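Ras GTPase-activating-like protein IQGAP3 (Homo sapiens, PDB 3ISU) is probably a scaffold protein that links Rho-family GTPase and calmodulin signalling to the actin cytoskeleton, represented here by its C-terminal RGC domain. Local coordinates at residues 27-32 / 52-57; 36-41 / 101-106; 64-69 / 76-81. All coordinates share one frame; numbering follows the deposited sequence.

Contact 1: residues 27-32 / 52-57; sequences YTAAQL and VIFDIT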
ATOM      1  N   TYR A  27       6.829  -2.155  -4.807  1.00 26.30           N
ATOM      2  CA  TYR A  27       7.622  -2.426  -3.601  1.00 24.32           C
ATOM      3  C   TYR A  27       7.292  -3.786  -3.043  1.00 24.67           C
ATOM      4  O   TYR A  27       6.123  -4.179  -3.021  1.00 25.49           O
ATOM      5  CB  TYR A  27       7.334  -1.409  -2.486  1.00 26.03           C
ATOM      6  CG  TYR A  27       7.903  -0.022  -2.756  1.00 27.14           C
ATOM      7  CD1 TYR A  27       9.276   0.158  -2.808  1.00 32.65           C
ATOM      8  CD2 TYR A  27       7.088   1.077  -2.973  1.00 34.23           C
ATOM      9  CE1 TYR A  27       9.851   1.421  -3.065  1.00 37.65           C
ATOM     10  CE2 TYR A  27       7.661   2.375  -3.218  1.00 34.73           C
ATOM     11  CZ  TYR A  27       9.039   2.526  -3.245  1.00 38.58           C
ATOM     12  OH  TYR A  27       9.655   3.774  -3.492  1.00 42.41           O
ATOM     13  N   THR A  28       8.294  -4.464  -2.504  1.00 23.20           N
ATOM     14  CA  THR A  28       8.014  -5.685  -1.761  1.00 22.35           C
ATOM     15  C   THR A  28       7.555  -5.287  -0.365  1.00 21.42           C
ATOM     16  O   THR A  28       7.801  -4.171   0.092  1.00 21.08           O
ATOM     17  CB  THR A  28       9.260  -6.596  -1.652  1.00 20.92           C
ATOM     18  OG1 THR A  28      10.218  -5.996  -0.766  1.00 20.58           O
ATOM     19  CG2 THR A  28       9.890  -6.873  -3.054  1.00 24.19           C
ATOM     20  N   ALA A  29       6.920  -6.226   0.336  1.00 21.21           N
ATOM     21  CA  ALA A  29       6.612  -6.060   1.731  1.00 20.30           C
ATOM     22  C   ALA A  29       7.840  -5.726   2.550  1.00 20.79           C
ATOM     23  O   ALA A  29       7.784  -4.978   3.497  1.00 19.03           O
ATOM     24  CB  ALA A  29       5.912  -7.363   2.282  1.00 20.42           C
ATOM     25  N   ALA A  30       8.996  -6.295   2.192  1.00 20.69           N
ATOM     26  CA  ALA A  30      10.185  -6.057   2.943  1.00 20.70           C
ATOM     27  C   ALA A  30      10.627  -4.611   2.760  1.00 20.27           C
ATOM     28  O   ALA A  30      11.117  -3.989   3.703  1.00 21.76           O
ATOM     29  CB  ALA A  30      11.296  -7.035   2.518  1.00 21.52           C
ATOM     30  N   GLN A  31      10.502  -4.095   1.551  1.00 20.57           N
ATOM     31  CA  GLN A  31      10.833  -2.680   1.305  1.00 20.97           C
ATOM     32  C   GLN A  31       9.884  -1.762   2.057  1.00 20.15           C
ATOM     33  O   GLN A  31      10.303  -0.778   2.668  1.00 21.17           O
ATOM     34  CB  GLN A  31      10.796  -2.382  -0.181  1.00 21.61           C
ATOM     35  CG  GLN A  31      11.940  -3.039  -0.956  1.00 23.71           C
ATOM     36  CD  GLN A  31      11.780  -2.861  -2.428  1.00 27.60           C
ATOM     37  OE1 GLN A  31      10.758  -3.189  -3.009  1.00 22.81           O
ATOM     38  NE2 GLN A  31      12.815  -2.278  -3.066  1.00 35.36           N
ATOM     39  N   LEU A  32       8.607  -2.093   2.048  1.00 20.26           N
ATOM     40  CA  LEU A  32       7.631  -1.286   2.812  1.00 21.15           C
ATOM     41  C   LEU A  32       7.850  -1.344   4.338  1.00 21.67           C
ATOM     42  O   LEU A  32       7.681  -0.358   5.070  1.00 20.57           O
ATOM     43  CB  LEU A  32       6.239  -1.718   2.437  1.00 19.83           C
ATOM     44  CG  LEU A  32       5.785  -1.430   1.022  1.00 23.64           C
ATOM     45  CD1 LEU A  32       4.315  -1.772   1.006  1.00 21.89           C
ATOM     46  CD2 LEU A  32       6.012   0.002   0.634  1.00 23.29           C
ATOM     47  N   VAL A  52       6.308 -10.806  -1.218  1.00 25.42           N
ATOM     48  CA  VAL A  52       4.982 -10.203  -1.289  1.00 24.69           C
ATOM     49  C   VAL A  52       5.245  -8.901  -2.030  1.00 24.54           C
ATOM     50  O   VAL A  52       6.090  -8.125  -1.592  1.00 22.99           O
ATOM     51  CB  VAL A  52       4.426  -9.900   0.113  1.00 23.00           C
ATOM     52  CG1 VAL A  52       3.171  -9.038   0.046  1.00 23.07           C
ATOM     53  CG2 VAL A  52       4.134 -11.191   0.873  1.00 25.77           C
ATOM     54  N   ILE A  53       4.536  -8.658  -3.115  1.00 24.83           N
ATOM     55  CA  ILE A  53       4.824  -7.517  -3.970  1.00 26.73           C
ATOM     56  C   ILE A  53       3.585  -6.662  -4.123  1.00 26.81           C
ATOM     57  O   ILE A  53       2.481  -7.183  -4.432  1.00 25.99           O
ATOM     58  CB  ILE A  53       5.337  -7.978  -5.364  1.00 28.55           C
ATOM     59  CG1 ILE A  53       6.672  -8.716  -5.205  1.00 32.76           C
ATOM     60  CG2 ILE A  53       5.500  -6.786  -6.316  1.00 31.01           C
ATOM     61  CD1 ILE A  53       6.524 -10.239  -5.183  1.00 39.01           C
ATOM     62  N   PHE A  54       3.759  -5.353  -3.861  1.00 26.79           N
ATOM     63  CA  PHE A  54       2.705  -4.346  -4.049  1.00 26.51           C
ATOM     64  C   PHE A  54       2.981  -3.449  -5.233  1.00 27.31           C
ATOM     65  O   PHE A  54       4.127  -3.025  -5.407  1.00 28.42           O
ATOM     66  CB  PHE A  54       2.632  -3.469  -2.812  1.00 27.43           C
ATOM     67  CG  PHE A  54       2.238  -4.211  -1.596  1.00 26.96           C
ATOM     68  CD1 PHE A  54       0.885  -4.463  -1.344  1.00 30.61           C
ATOM     69  CD2 PHE A  54       3.191  -4.676  -0.716  1.00 27.87           C
ATOM     70  CE1 PHE A  54       0.502  -5.145  -0.221  1.00 27.47           C
ATOM     71  CE2 PHE A  54       2.819  -5.391   0.405  1.00 27.70           C
ATOM     72  CZ  PHE A  54       1.469  -5.646   0.635  1.00 27.36           C
ATOM     73  N   ASP A  55       1.961  -3.161  -6.040  1.00 26.95           N
ATOM     74  CA  ASP A  55       2.075  -2.216  -7.134  1.00 28.46           C
ATOM     75  C   ASP A  55       0.945  -1.226  -6.971  1.00 27.83           C
ATOM     76  O   ASP A  55      -0.220  -1.638  -6.944  1.00 28.12           O
ATOM     77  CB  ASP A  55       1.915  -2.886  -8.494  1.00 29.18           C
ATOM     78  CG  ASP A  55       3.161  -3.696  -8.901  1.00 35.70           C
ATOM     79  OD1 ASP A  55       4.205  -3.075  -9.260  1.00 38.07           O
ATOM     80  OD2 ASP A  55       3.084  -4.951  -8.852  1.00 39.71           O
ATOM     81  N   ILE A  56       1.292   0.055  -6.914  1.00 26.50           N
ATOM     82  CA  ILE A  56       0.329   1.122  -6.678  1.00 26.16           C
ATOM     83  C   ILE A  56       0.372   2.088  -7.854  1.00 25.52           C
ATOM     84  O   ILE A  56       1.444   2.517  -8.259  1.00 25.38           O
ATOM     85  CB  ILE A  56       0.609   1.881  -5.359  1.00 26.73           C
ATOM     86  CG1 ILE A  56       0.698   0.910  -4.193  1.00 28.63           C
ATOM     87  CG2 ILE A  56      -0.511   2.874  -5.061  1.00 24.67           C
ATOM     88  CD1 ILE A  56       0.529   1.608  -2.791  1.00 35.87           C
ATOM     89  N   THR A  57      -0.785   2.358  -8.421  1.00 26.32           N
ATOM     90  CA  THR A  57      -0.911   3.256  -9.562  1.00 27.49           C
ATOM     91  C   THR A  57      -2.050   4.218  -9.308  1.00 26.80           C
ATOM     92  O   THR A  57      -2.962   3.909  -8.561  1.00 25.77           O
ATOM     93  CB  THR A  57      -1.204   2.456 -10.862  1.00 27.99           C
ATOM     94  OG1 THR A  57      -2.290   1.566 -10.597  1.00 29.27           O
ATOM     95  CG2 THR A  57       0.007   1.643 -11.292  1.00 29.00           C
TER
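Tyr27 and Phe54 form an antiparallel hydrogen-bonded pair at the edge of the four-stranded sheet of the RGC domain, where strand 25-28 passes directly into helix 29-35. Tyr27 N donates to Phe54 O at 2.9 Å, and Phe54 N returns a bond to Tyr27 O at 2.8 Å. Thr28 and Ile53 follow as a non-hydrogen-bonded pair. The ladder outlasts the strand, for Ala29 N, already in the first helical turn, donates to Val52 O at 2.8 Å.

The turn into the helix is fixed by a capping box. Thr28 OG1, held between backbone N and carbonyl carbon (chi1 71°), accepts from Gln31 N, while Gln31 OE1 takes the N-H of Thr28 on a lone pair. A threonine suits this junction, being at home in a strand and able to cap a helix.

On the side of the sheet that carries Phe54, the helix lays small and branched apolar groups against the strand. Ala29 CB sits 3.7 Å from Val52 CB, a short distance that the small alanine side chain allows. Tyr27 O and Ala29 CA lie at the edge of the Phe54 ring, whereas Leu32 CD1 approaches it obliquely, 3.6 Å from Phe54 CD2. An alanine in place of Phe54 would probably open a gap beneath the helix start and leave Leu32 without its aromatic partner. Beside the ladder, Thr28 CA makes a CA-H...O contact of 3.1 Å with Val52 O.

Contact 2: residues 36-41 / 101-106; sequences GVLVEI and NKAKVN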
ATOM      1  N   GLY A  36       8.814   1.732   6.999  1.00 23.76           N
ATOM      2  CA  GLY A  36       7.899   2.006   8.089  1.00 23.74           C
ATOM      3  C   GLY A  36       6.450   2.072   7.649  1.00 22.39           C
ATOM      4  O   GLY A  36       5.573   2.247   8.494  1.00 22.74           O
ATOM      5  N   VAL A  37       6.205   1.861   6.358  1.00 21.27           N
ATOM      6  CA  VAL A  37       4.851   1.789   5.792  1.00 21.88           C
ATOM      7  C   VAL A  37       4.136   0.514   6.175  1.00 22.36           C
ATOM      8  O   VAL A  37       2.969   0.556   6.538  1.00 22.20           O
ATOM      9  CB  VAL A  37       4.869   1.963   4.232  1.00 22.47           C
ATOM     10  CG1 VAL A  37       3.476   1.786   3.624  1.00 21.70           C
ATOM     11  CG2 VAL A  37       5.449   3.331   3.834  1.00 22.57           C
ATOM     12  N   LEU A  38       4.818  -0.638   6.125  1.00 21.32           N
ATOM     13  CA  LEU A  38       4.218  -1.897   6.538  1.00 22.16           C
ATOM     14  C   LEU A  38       4.554  -2.146   7.982  1.00 23.00           C
ATOM     15  O   LEU A  38       5.690  -1.906   8.384  1.00 24.64           O
ATOM     16  CB  LEU A  38       4.738  -3.065   5.700  1.00 23.00           C
ATOM     17  CG  LEU A  38       4.100  -4.421   5.970  1.00 23.61           C
ATOM     18  CD1 LEU A  38       2.612  -4.459   5.694  1.00 24.90           C
ATOM     19  CD2 LEU A  38       4.816  -5.512   5.123  1.00 28.02           C
ATOM     20  N   VAL A  39       3.560  -2.585   8.755  1.00 22.86           N
ATOM     21  CA  VAL A  39       3.707  -2.851  10.198  1.00 24.83           C
ATOM     22  C   VAL A  39       3.814  -4.342  10.453  1.00 25.24           C
ATOM     23  O   VAL A  39       4.719  -4.796  11.201  1.00 25.46           O
ATOM     24  CB  VAL A  39       2.496  -2.261  10.980  1.00 25.80           C
ATOM     25  CG1 VAL A  39       2.494  -2.736  12.440  1.00 28.16           C
ATOM     26  CG2 VAL A  39       2.561  -0.750  10.894  1.00 28.03           C
ATOM     27  N   GLU A  40       2.920  -5.093   9.836  1.00 25.60           N
ATOM     28  CA  GLU A  40       2.842  -6.546   9.980  1.00 27.91           C
ATOM     29  C   GLU A  40       2.017  -7.175   8.893  1.00 26.82           C
ATOM     30  O   GLU A  40       1.170  -6.518   8.252  1.00 26.29           O
ATOM     31  CB  GLU A  40       2.252  -6.960  11.343  1.00 29.89           C
ATOM     32  CG  GLU A  40       0.773  -6.808  11.471  1.00 35.60           C
ATOM     33  CD  GLU A  40       0.189  -7.409  12.803  1.00 42.05           C
ATOM     34  OE1 GLU A  40       0.870  -7.311  13.840  1.00 44.80           O
ATOM     35  OE2 GLU A  40      -0.949  -7.967  12.790  1.00 43.40           O
ATOM     36  N   ILE A  41       2.235  -8.473   8.674  1.00 25.59           N
ATOM     37  CA  ILE A  41       1.326  -9.267   7.884  1.00 26.39           C
ATOM     38  C   ILE A  41       0.990 -10.458   8.766  1.00 29.10           C
ATOM     39  O   ILE A  41       1.843 -11.310   9.070  1.00 27.92           O
ATOM     40  CB  ILE A  41       1.874  -9.738   6.511  1.00 25.73           C
ATOM     41  CG1 ILE A  41       2.318  -8.537   5.636  1.00 25.94           C
ATOM     42  CG2 ILE A  41       0.816 -10.528   5.814  1.00 26.70           C
ATOM     43  CD1 ILE A  41       2.936  -8.916   4.273  1.00 22.99           C
ATOM     44  N   ASN A 101      -6.943  -7.793   4.161  1.00 37.87           N
ATOM     45  CA  ASN A 101      -7.293  -8.481   5.431  1.00 37.73           C
ATOM     46  C   ASN A 101      -6.198  -8.657   6.520  1.00 37.72           C
ATOM     47  O   ASN A 101      -6.449  -8.447   7.704  1.00 39.88           O
ATOM     48  CB  ASN A 101      -7.939  -9.839   5.146  1.00 39.04           C
ATOM     49  N   LYS A 102      -4.986  -9.016   6.141  1.00 36.27           N
ATOM     50  CA  LYS A 102      -3.952  -9.304   7.127  1.00 34.92           C
ATOM     51  C   LYS A 102      -2.720  -8.406   7.075  1.00 31.93           C
ATOM     52  O   LYS A 102      -1.847  -8.541   7.931  1.00 31.71           O
ATOM     53  CB  LYS A 102      -3.545 -10.773   7.011  1.00 35.67           C
ATOM     54  CG  LYS A 102      -4.610 -11.758   7.537  1.00 39.70           C
ATOM     55  CD  LYS A 102      -4.107 -13.197   7.545  1.00 43.58           C
ATOM     56  CE  LYS A 102      -5.102 -14.137   8.223  1.00 44.99           C
ATOM     57  NZ  LYS A 102      -4.691 -15.563   8.026  1.00 46.98           N
ATOM     58  N   ALA A 103      -2.626  -7.490   6.115  1.00 29.74           N
ATOM     59  CA  ALA A 103      -1.472  -6.587   6.046  1.00 28.63           C
ATOM     60  C   ALA A 103      -1.791  -5.272   6.722  1.00 28.13           C
ATOM     61  O   ALA A 103      -2.687  -4.576   6.285  1.00 31.56           O
ATOM     62  CB  ALA A 103      -1.043  -6.331   4.604  1.00 28.61           C
ATOM     63  N   LYS A 104      -1.054  -4.896   7.734  1.00 26.90           N
ATOM     64  CA  LYS A 104      -1.351  -3.658   8.448  1.00 27.05           C
ATOM     65  C   LYS A 104      -0.334  -2.642   8.012  1.00 24.41           C
ATOM     66  O   LYS A 104       0.868  -2.941   7.978  1.00 24.27           O
ATOM     67  CB  LYS A 104      -1.281  -3.851   9.952  1.00 28.36           C
ATOM     68  CG  LYS A 104      -2.446  -4.595  10.587  1.00 34.57           C
ATOM     69  CD  LYS A 104      -2.238  -4.525  12.129  1.00 38.75           C
ATOM     70  CE  LYS A 104      -3.477  -4.859  12.959  1.00 42.95           C
ATOM     71  NZ  LYS A 104      -3.230  -4.448  14.405  1.00 44.81           N
ATOM     72  N   VAL A 105      -0.788  -1.453   7.628  1.00 22.25           N
ATOM     73  CA  VAL A 105       0.086  -0.404   7.134  1.00 21.17           C
ATOM     74  C   VAL A 105      -0.098   0.823   8.009  1.00 21.51           C
ATOM     75  O   VAL A 105      -1.225   1.052   8.520  1.00 21.07           O
ATOM     76  CB  VAL A 105      -0.111  -0.040   5.645  1.00 22.01           C
ATOM     77  CG1 VAL A 105       0.311  -1.212   4.753  1.00 23.57           C
ATOM     78  CG2 VAL A 105      -1.535   0.349   5.351  1.00 23.92           C
ATOM     79  N   ASN A 106       0.988   1.547   8.224  1.00 19.54           N
ATOM     80  CA  ASN A 106       0.956   2.748   9.041  1.00 20.13           C
ATOM     81  C   ASN A 106       0.365   3.885   8.208  1.00 19.48           C
ATOM     82  O   ASN A 106       0.863   4.200   7.155  1.00 18.79           O
ATOM     83  CB  ASN A 106       2.363   3.108   9.442  1.00 20.91           C
ATOM     84  CG  ASN A 106       2.407   4.355  10.301  1.00 22.74           C
ATOM     85  OD1 ASN A 106       2.630   5.432   9.792  1.00 21.79           O
ATOM     86  ND2 ASN A 106       2.116   4.204  11.596  1.00 26.44           N
TER
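Val39 and Glu40 both face Lys104, a classic beta bulge in the antiparallel pairing of strands 38-41 and 103-106, which belong to the three-stranded sheet of the domain. The short strand axes run at 168° to each other.

Three backbone hydrogen bonds, each of 2.8 Å between N and O, hold the pairing: Asn106 N to Val37 O, Val39 N to Lys104 O and Lys104 N to Glu40 O. Lys104 thus uses its carbonyl and its N-H on the two successive residues of the bulge. Just before the strand, Gly36 closes helix 29-35 in a Schellman motif; its positive phi (86°) would jam a side chain against the preceding carbonyl, so glycine fits.

The apolar contacts lie on the face bearing Leu38, Ile41, Ala103 and Val105. Leu38 CD1 reaches Val105 CG1 at 4.1 Å, the two side chains crossing at about a right angle, and Ala103 CB, small enough to fit, meets both Leu38 CD1 and Ile41 CG1. Helix 29-35 and Phe49 also pack against Leu38 and Ile41.

In the loop before strand 103-106, Lys102 NZ forms a salt bridge with Asp43. Glu40 and Lys104 share the other face. With CG between backbone N and carbonyl carbon (chi1 76°), Glu40 runs alongside Lys104, CG against CD; their opposite charges are likely to attract, though Glu40 OE2 and Lys104 NZ, 4.5 Å apart, are too distant for a salt bridge.

Contact 3: residues 64-69 / 76-81; sequences KFEVNA and MERFQL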
ATOM      1  N   LYS A  64      -7.481   8.838  -5.823  1.00 21.90           N
ATOM      2  CA  LYS A  64      -7.741   7.381  -5.826  1.00 22.64           C
ATOM      3  C   LYS A  64      -6.505   6.673  -6.340  1.00 22.63           C
ATOM      4  O   LYS A  64      -5.896   7.103  -7.316  1.00 22.94           O
ATOM      5  CB  LYS A  64      -8.934   7.043  -6.701  1.00 23.61           C
ATOM      6  CG  LYS A  64      -9.325   5.563  -6.739  1.00 27.21           C
ATOM      7  CD  LYS A  64     -10.657   5.485  -7.499  1.00 31.40           C
ATOM      8  CE  LYS A  64     -11.329   4.136  -7.436  1.00 35.59           C
ATOM      9  NZ  LYS A  64     -12.548   4.207  -8.313  1.00 36.69           N
ATOM     10  N   PHE A  65      -6.126   5.590  -5.669  1.00 22.61           N
ATOM     11  CA  PHE A  65      -4.983   4.777  -6.070  1.00 23.71           C
ATOM     12  C   PHE A  65      -5.408   3.325  -6.107  1.00 26.38           C
ATOM     13  O   PHE A  65      -6.198   2.888  -5.262  1.00 27.90           O
ATOM     14  CB  PHE A  65      -3.845   4.910  -5.093  1.00 23.42           C
ATOM     15  CG  PHE A  65      -3.366   6.306  -4.963  1.00 24.89           C
ATOM     16  CD1 PHE A  65      -2.362   6.783  -5.770  1.00 27.97           C
ATOM     17  CD2 PHE A  65      -3.963   7.159  -4.067  1.00 25.59           C
ATOM     18  CE1 PHE A  65      -1.918   8.100  -5.652  1.00 32.68           C
ATOM     19  CE2 PHE A  65      -3.512   8.495  -3.946  1.00 24.83           C
ATOM     20  CZ  PHE A  65      -2.515   8.958  -4.739  1.00 30.19           C
ATOM     21  N   GLU A  66      -4.946   2.631  -7.136  1.00 26.84           N
ATOM     22  CA  GLU A  66      -5.284   1.243  -7.324  1.00 28.07           C
ATOM     23  C   GLU A  66      -4.107   0.460  -6.783  1.00 26.54           C
ATOM     24  O   GLU A  66      -2.965   0.731  -7.145  1.00 24.74           O
ATOM     25  CB  GLU A  66      -5.508   0.994  -8.809  1.00 28.63           C
ATOM     26  CG  GLU A  66      -5.973  -0.388  -9.121  1.00 37.02           C
ATOM     27  CD  GLU A  66      -6.525  -0.456 -10.545  1.00 43.74           C
ATOM     28  OE1 GLU A  66      -7.701  -0.060 -10.730  1.00 48.64           O
ATOM     29  OE2 GLU A  66      -5.761  -0.855 -11.460  1.00 50.41           O
ATOM     30  N   VAL A  67      -4.386  -0.448  -5.851  1.00 27.00           N
ATOM     31  CA  VAL A  67      -3.354  -1.273  -5.242  1.00 26.87           C
ATOM     32  C   VAL A  67      -3.554  -2.693  -5.743  1.00 27.35           C
ATOM     33  O   VAL A  67      -4.633  -3.260  -5.618  1.00 26.45           O
ATOM     34  CB  VAL A  67      -3.405  -1.269  -3.706  1.00 27.72           C
ATOM     35  CG1 VAL A  67      -2.210  -2.022  -3.127  1.00 27.36           C
ATOM     36  CG2 VAL A  67      -3.399   0.165  -3.181  1.00 29.61           C
ATOM     37  N   ASN A  68      -2.512  -3.223  -6.351  1.00 26.64           N
ATOM     38  CA  ASN A  68      -2.465  -4.593  -6.773  1.00 27.38           C
ATOM     39  C   ASN A  68      -1.406  -5.211  -5.891  1.00 27.55           C
ATOM     40  O   ASN A  68      -0.535  -4.494  -5.314  1.00 27.69           O
ATOM     41  CB  ASN A  68      -2.090  -4.655  -8.256  1.00 27.79           C
ATOM     42  CG  ASN A  68      -3.263  -4.436  -9.137  1.00 31.91           C
ATOM     43  OD1 ASN A  68      -4.131  -5.311  -9.241  1.00 33.78           O
ATOM     44  ND2 ASN A  68      -3.333  -3.270  -9.778  1.00 32.37           N
ATOM     45  N   ALA A  69      -1.493  -6.529  -5.709  1.00 25.78           N
ATOM     46  CA  ALA A  69      -0.521  -7.227  -4.927  1.00 25.16           C
ATOM     47  C   ALA A  69      -0.438  -8.682  -5.373  1.00 26.28           C
ATOM     48  O   ALA A  69      -1.416  -9.232  -5.942  1.00 25.05           O
ATOM     49  CB  ALA A  69      -0.827  -7.160  -3.453  1.00 24.25           C
ATOM     50  N   MET A  76      -3.672 -10.985  -6.036  1.00 24.47           N
ATOM     51  CA  MET A  76      -4.746 -10.541  -5.180  1.00 23.99           C
ATOM     52  C   MET A  76      -5.731  -9.675  -5.937  1.00 24.14           C
ATOM     53  O   MET A  76      -5.426  -9.121  -6.998  1.00 24.34           O
ATOM     54  CB  MET A  76      -4.211  -9.762  -3.967  1.00 25.10           C
ATOM     55  CG  MET A  76      -3.115 -10.466  -3.237  1.00 24.78           C
ATOM     56  SD  MET A  76      -3.606 -12.080  -2.538  1.00 26.97           S
ATOM     57  CE  MET A  76      -4.695 -11.591  -1.235  1.00 30.35           C
ATOM     58  N   GLU A  77      -6.924  -9.572  -5.379  1.00 25.49           N
ATOM     59  CA  GLU A  77      -7.968  -8.751  -5.933  1.00 27.88           C
ATOM     60  C   GLU A  77      -7.537  -7.286  -5.759  1.00 28.95           C
ATOM     61  O   GLU A  77      -7.125  -6.897  -4.675  1.00 25.69           O
ATOM     62  CB  GLU A  77      -9.285  -9.009  -5.199  1.00 29.34           C
ATOM     63  CG  GLU A  77     -10.531  -8.434  -5.822  1.00 36.21           C
ATOM     64  CD  GLU A  77     -10.878  -8.991  -7.213  1.00 41.51           C
ATOM     65  OE1 GLU A  77     -10.472 -10.130  -7.590  1.00 47.10           O
ATOM     66  OE2 GLU A  77     -11.595  -8.278  -7.926  1.00 44.77           O
ATOM     67  N   ARG A  78      -7.567  -6.556  -6.858  1.00 30.30           N
ATOM     68  CA  ARG A  78      -7.342  -5.125  -6.892  1.00 34.01           C
ATOM     69  C   ARG A  78      -8.239  -4.482  -5.869  1.00 34.59           C
ATOM     70  O   ARG A  78      -9.396  -4.886  -5.726  1.00 35.55           O
ATOM     71  CB  ARG A  78      -7.811  -4.586  -8.238  1.00 35.29           C
ATOM     72  CG  ARG A  78      -6.869  -3.742  -9.035  1.00 40.32           C
ATOM     73  CD  ARG A  78      -7.372  -3.759 -10.517  1.00 46.40           C
ATOM     74  NE  ARG A  78      -8.747  -3.244 -10.589  1.00 51.78           N
ATOM     75  CZ  ARG A  78      -9.660  -3.537 -11.528  1.00 57.47           C
ATOM     76  NH1 ARG A  78      -9.383  -4.357 -12.541  1.00 59.41           N
ATOM     77  NH2 ARG A  78     -10.875  -2.988 -11.453  1.00 58.27           N
ATOM     78  N   PHE A  79      -7.746  -3.477  -5.183  1.00 35.27           N
ATOM     79  CA  PHE A  79      -8.682  -2.590  -4.493  1.00 36.68           C
ATOM     80  C   PHE A  79      -8.169  -1.134  -4.519  1.00 35.96           C
ATOM     81  O   PHE A  79      -7.066  -0.859  -4.984  1.00 35.52           O
ATOM     82  CB  PHE A  79      -8.887  -3.043  -3.076  1.00 37.36           C
ATOM     83  CG  PHE A  79      -7.754  -2.720  -2.222  1.00 39.97           C
ATOM     84  CD1 PHE A  79      -7.781  -1.575  -1.440  1.00 42.59           C
ATOM     85  CD2 PHE A  79      -6.647  -3.510  -2.218  1.00 41.22           C
ATOM     86  CE1 PHE A  79      -6.730  -1.246  -0.676  1.00 44.10           C
ATOM     87  CE2 PHE A  79      -5.584  -3.188  -1.432  1.00 44.95           C
ATOM     88  CZ  PHE A  79      -5.619  -2.059  -0.664  1.00 45.24           C
ATOM     89  N   GLN A  80      -8.995  -0.253  -3.982  1.00 35.04           N
ATOM     90  CA  GLN A  80      -8.880   1.172  -4.225  1.00 35.16           C
ATOM     91  C   GLN A  80      -8.628   1.880  -2.911  1.00 33.53           C
ATOM     92  O   GLN A  80      -9.356   1.629  -1.928  1.00 34.27           O
ATOM     93  CB  GLN A  80     -10.147   1.674  -4.891  1.00 36.04           C
ATOM     94  CG  GLN A  80     -10.559   0.978  -6.201  1.00 39.64           C
ATOM     95  CD  GLN A  80      -9.502   0.980  -7.306  1.00 45.07           C
ATOM     96  OE1 GLN A  80      -8.858   2.004  -7.591  1.00 48.21           O
ATOM     97  NE2 GLN A  80      -9.338  -0.178  -7.961  1.00 46.25           N
ATOM     98  N   LEU A  81      -7.534   2.655  -2.857  1.00 30.45           N
ATOM     99  CA  LEU A  81      -7.187   3.486  -1.702  1.00 29.93           C
ATOM    100  C   LEU A  81      -7.619   4.908  -2.093  1.00 28.42           C
ATOM    101  O   LEU A  81      -7.347   5.343  -3.203  1.00 27.64           O
ATOM    102  CB  LEU A  81      -5.671   3.518  -1.439  1.00 30.26           C
ATOM    103  CG  LEU A  81      -4.849   2.556  -0.581  1.00 35.18           C
ATOM    104  CD1 LEU A  81      -3.412   2.999  -0.650  1.00 34.34           C
ATOM    105  CD2 LEU A  81      -5.330   2.607   0.879  1.00 37.04           C
TER
HETATM  106  O   HOH W   1      -3.437  -7.482  -7.758  1.00 26.60           O
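Met76 meets Ala69 where the two strands approach their connecting turn: Met76 N donates to Ala69 O at 2.9 Å, and Met76 CG packs on Ala69 CB. A water accepts from Ala69 N and lies within hydrogen-bonding distance of Met76 O, linking the two backbones beside their direct bond, and also of Asn68 OD1.

Arg78 lies across the polar face. Its CG rests 3.2 Å from Asn68 OD1, the two side chains running alongside each other, and its CD methylene lies against the Glu66 carboxylate, 3.4 Å from Glu66 CD. The salt bridge, Arg78 NE to Glu66 OE1 at 3.4 Å, is one of charge alone, since the oxygen stands well out of the guanidinium plane and no N-H points at it.

Phe79 and Val67 form a hydrogen-bonded pair, with a nearly straight bond from Val67 N to Phe79 O (177° at the hydrogen). Phe79 CG lies between the backbone N and the carbonyl carbon (chi1 75°), which brings the ring alongside Val67, with Phe79 CE2 3.7 Å from Val67 CB. The flat ring packs on Val67 through CE2 and CZ and also meets Phe100 edge-to-face, which suits phenylalanine.

Gln80 returns to the polar face. Its NE2 donates to the anti side of Glu66 OE1 at 3.2 Å, the amide standing nearly perpendicular to the carboxylate (83°). The Glu66 oxygen therefore serves both Gln80 and Arg78. The long methylene chain of Lys64 crosses Gln80, while its NZ continues to a salt bridge with Asp60.

Leu81 pairs with Phe65 through two backbone bonds and sets CD1 3.8 Å from Val67 CG2, on the buried face where helix 107-119 packs. This is a beta hairpin with Phe65, Val67, Phe79 and Leu81 on one face and Glu66 and Gln80 on the other.

How the contacts relate
From the N terminus, strand 25-28 and helix 29-35 lead straight into strand 38-41, so the first segments of contacts 1 and 2 are neighbours in the chain and touch, Leu38 N probably hydrogen-bonded back to Leu32 O. Contact 1 closes when strand 52-58 returns beside strand 25-28. Contact 3 then closes a short hairpin, in series with contact 1, and strands 52-58 and 64-71 pair to join both into the four-stranded sheet. Contact 2 closes last, when strand 103-106 comes back to strand 38-41; its loop crosses that of contact 1 and encloses contact 3 entirely. Contacts 2 and 3 do not touch, lying on opposite sides of the chain's centre.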